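Local coordinates for putative beta-lactamase-inhibitor-like PepSY-like domain-containing protein (Bacteroides vulgatus ATCC 8482, PDB 3ELG) that is of unknown function but has a BLIP-like fold of the PepSY-like family and is probably exported to the periplasm, at residues Asp51-Glu56 with Ile66-Lys71. Sequence-based numbering, arbitrary orientation.
Sequences DGIELE and IDCKNK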
ATOM      1  N   ASP A  51      11.696   6.127   7.438  1.00 15.30           N
ATOM      2  CA  ASP A  51      11.843   4.872   8.168  1.00 15.57           C
ATOM      3  C   ASP A  51      11.846   3.610   7.309  1.00 16.41           C
ATOM      4  O   ASP A  51      11.963   2.481   7.810  1.00 17.44           O
ATOM      5  CB  ASP A  51      10.799   4.768   9.299  1.00 18.75           C
ATOM      6  CG  ASP A  51       9.400   4.482   8.818  1.00 22.71           C
ATOM      7  OD1 ASP A  51       9.161   4.449   7.595  1.00 16.57           O
ATOM      8  OD2 ASP A  51       8.512   4.331   9.705  1.00 21.01           O
ATOM      9  N   GLY A  52      11.748   3.806   6.007  1.00 15.85           N
ATOM     10  CA  GLY A  52      11.862   2.702   5.051  1.00 14.37           C
ATOM     11  C   GLY A  52      10.532   2.214   4.490  1.00 14.12           C
ATOM     12  O   GLY A  52      10.476   1.463   3.526  1.00 15.18           O
ATOM     13  N   ILE A  53       9.431   2.609   5.126  1.00 13.86           N
ATOM     14  CA  ILE A  53       8.118   2.249   4.590  1.00 14.66           C
ATOM     15  C   ILE A  53       7.945   2.776   3.165  1.00 15.23           C
ATOM     16  O   ILE A  53       8.395   3.875   2.857  1.00 14.07           O
ATOM     17  CB  ILE A  53       6.967   2.727   5.525  1.00 13.71           C
ATOM     18  CG1 ILE A  53       7.010   1.953   6.866  1.00 15.60           C
ATOM     19  CG2 ILE A  53       5.584   2.615   4.869  1.00 15.13           C
ATOM     20  CD1 ILE A  53       6.023   2.511   7.879  1.00 16.41           C
ATOM     21  N   GLU A  54       7.240   2.006   2.311  1.00 13.51           N
ATOM     22  CA  GLU A  54       7.026   2.408   0.917  1.00 12.27           C
ATOM     23  C   GLU A  54       5.538   2.361   0.652  1.00 13.84           C
ATOM     24  O   GLU A  54       4.852   1.376   0.987  1.00 15.98           O
ATOM     25  CB  GLU A  54       7.774   1.447  -0.027  1.00 15.57           C
ATOM     26  CG  GLU A  54       9.248   1.467   0.209  1.00 18.06           C
ATOM     27  CD  GLU A  54      10.005   0.484  -0.671  1.00 34.30           C
ATOM     28  OE1 GLU A  54       9.392  -0.085  -1.583  1.00 33.43           O
ATOM     29  OE2 GLU A  54      11.211   0.275  -0.424  1.00 35.32           O
ATOM     30  N   LEU A  55       5.055   3.448   0.096  1.00 15.09           N
ATOM     31  CA  LEU A  55       3.640   3.621  -0.275  1.00 14.36           C
ATOM     32  C   LEU A  55       3.552   3.942  -1.737  1.00 16.08           C
ATOM     33  O   LEU A  55       4.412   4.597  -2.288  1.00 20.81           O
ATOM     34  CB  LEU A  55       3.062   4.772   0.551  1.00 15.10           C
ATOM     35  CG  LEU A  55       3.275   4.722   2.053  1.00 15.27           C
ATOM     36  CD1 LEU A  55       2.749   5.995   2.738  1.00 17.80           C
ATOM     37  CD2 LEU A  55       2.620   3.449   2.682  1.00 14.33           C
ATOM     38  N   GLU A  56       2.477   3.492  -2.361  0.50 13.22           N
ATOM     39  CA  GLU A  56       2.225   3.872  -3.733  0.50 13.29           C
ATOM     40  C   GLU A  56       0.820   4.417  -3.768  0.50 12.31           C
ATOM     41  O   GLU A  56      -0.061   3.923  -3.070  0.50 13.52           O
ATOM     42  CB  GLU A  56       2.384   2.683  -4.665  0.50 14.53           C
ATOM     43  CG  GLU A  56       2.514   3.073  -6.080  0.50 17.12           C
ATOM     44  CD  GLU A  56       2.867   1.893  -6.924  0.50 30.51           C
ATOM     45  OE1 GLU A  56       2.216   0.839  -6.726  0.50 28.55           O
ATOM     46  OE2 GLU A  56       3.783   2.015  -7.766  0.50 29.63           O
ATOM     47  N   ILE A  66       0.695  -0.483   0.255  1.00 15.15           N
ATOM     48  CA  ILE A  66       1.236  -0.074   1.549  1.00 12.36           C
ATOM     49  C   ILE A  66       2.189  -1.159   2.004  1.00 15.04           C
ATOM     50  O   ILE A  66       1.758  -2.265   2.359  1.00 17.71           O
ATOM     51  CB  ILE A  66       0.137   0.146   2.595  1.00 14.40           C
ATOM     52  CG1 ILE A  66      -0.825   1.235   2.156  1.00 14.07           C
ATOM     53  CG2 ILE A  66       0.721   0.497   3.979  1.00 16.01           C
ATOM     54  CD1 ILE A  66      -2.117   1.261   2.934  1.00 14.86           C
ATOM     55  N   ASP A  67       3.482  -0.832   2.017  1.00 15.50           N
ATOM     56  CA  ASP A  67       4.542  -1.799   2.353  1.00 13.05           C
ATOM     57  C   ASP A  67       5.286  -1.391   3.628  1.00 14.55           C
ATOM     58  O   ASP A  67       6.155  -0.516   3.608  1.00 14.72           O
ATOM     59  CB  ASP A  67       5.516  -2.001   1.177  1.00 15.90           C
ATOM     60  CG  ASP A  67       6.529  -3.107   1.422  1.00 20.55           C
ATOM     61  OD1 ASP A  67       6.538  -3.722   2.518  1.00 17.40           O
ATOM     62  OD2 ASP A  67       7.297  -3.388   0.462  1.00 21.79           O
ATOM     63  N   CYS A  68       4.896  -2.028   4.727  1.00 14.30           N
ATOM     64  CA  CYS A  68       5.501  -1.738   6.039  1.00 15.95           C
ATOM     65  C   CYS A  68       6.703  -2.593   6.397  1.00 15.94           C
ATOM     66  O   CYS A  68       7.207  -2.543   7.507  1.00 17.29           O
ATOM     67  CB  CYS A  68       4.465  -1.780   7.122  1.00 16.74           C
ATOM     68  SG  CYS A  68       3.175  -0.488   6.874  1.00 18.46           S
ATOM     69  N   LYS A  69       7.172  -3.313   5.391  1.00 17.36           N
ATOM     70  CA  LYS A  69       8.436  -4.030   5.436  1.00 17.92           C
ATOM     71  C   LYS A  69       8.407  -5.186   6.436  1.00 18.95           C
ATOM     72  O   LYS A  69       7.973  -6.274   6.084  1.00 19.29           O
ATOM     73  CB  LYS A  69       9.554  -3.061   5.723  1.00 17.30           C
ATOM     74  CG  LYS A  69       9.670  -1.977   4.640  1.00 21.87           C
ATOM     75  CD  LYS A  69       9.897  -2.566   3.273  1.00 26.87           C
ATOM     76  CE  LYS A  69      10.183  -1.510   2.247  1.00 30.84           C
ATOM     77  NZ  LYS A  69      10.138  -2.065   0.849  1.00 38.75           N
ATOM     78  N   ASN A  70       8.829  -4.949   7.674  1.00 20.54           N
ATOM     79  CA  ASN A  70       8.750  -6.003   8.724  1.00 21.62           C
ATOM     80  C   ASN A  70       7.711  -5.736   9.793  1.00 23.05           C
ATOM     81  O   ASN A  70       7.547  -6.502  10.761  1.00 24.81           O
ATOM     82  CB  ASN A  70      10.089  -6.234   9.422  1.00 23.82           C
ATOM     83  CG  ASN A  70      11.200  -6.486   8.466  1.00 31.47           C
ATOM     84  OD1 ASN A  70      12.198  -5.765   8.464  1.00 47.89           O
ATOM     85  ND2 ASN A  70      11.046  -7.502   7.632  1.00 32.93           N
ATOM     86  N   LYS A  71       6.993  -4.645   9.632  1.00 22.16           N
ATOM     87  CA  LYS A  71       5.949  -4.312  10.578  1.00 19.74           C
ATOM     88  C   LYS A  71       4.604  -4.525   9.921  1.00 20.07           C
ATOM     89  O   LYS A  71       4.504  -4.589   8.715  1.00 17.09           O
ATOM     90  CB  LYS A  71       6.084  -2.874  11.061  1.00 22.24           C
ATOM     91  CG  LYS A  71       7.408  -2.585  11.803  1.00 26.65           C
ATOM     92  CD  LYS A  71       7.420  -1.166  12.390  1.00 34.12           C
TER
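At the open end of the beta hairpin of strands 54-57 and 63-67, the antiparallel hydrogen-bonded pair E54-D67 is flanked by a salt-bridge network on one face and apolar side chains on the other. E54 N gives a nearly straight bond to D67 O (3.0 Å, 170°), and D67 N reaches E54 O at 2.8 Å, almost along the C=O axis. Both acids rise from the same face, where their like charges would probably repel, and K69 joins them. Its chain bends at chi2 (-58°), then runs extended across G52 O, bringing NZ to E54 OE2 at 2.9 Å and, from above the carboxylate plane, to D67 OD2 at 3.2 Å. K48 of strand 43-49 supplies a second cation to E54 OE2. D67 also closes an Asx turn, OD1 accepting from K69 N (3.0 Å), and the chain passes into a type II' turn, C68 to K71, with K69's positive phi at its second position. In this antiparallel sheet of the BLIP-like fold, the hairpin's other face meets helix 15-24: L55 CD2 lies 3.7 Å from I66 CG2, and the two cross obliquely, L55 packing on I21 and I66 on M20. I53 CG2 lies against D67 O (3.4 Å), while its CD1 approaches C68 SG. Before it, D51 OD1 accepts from I53 N in another Asx turn, and G52, lacking a CB to meet D51 O, suits its positive phi (102°).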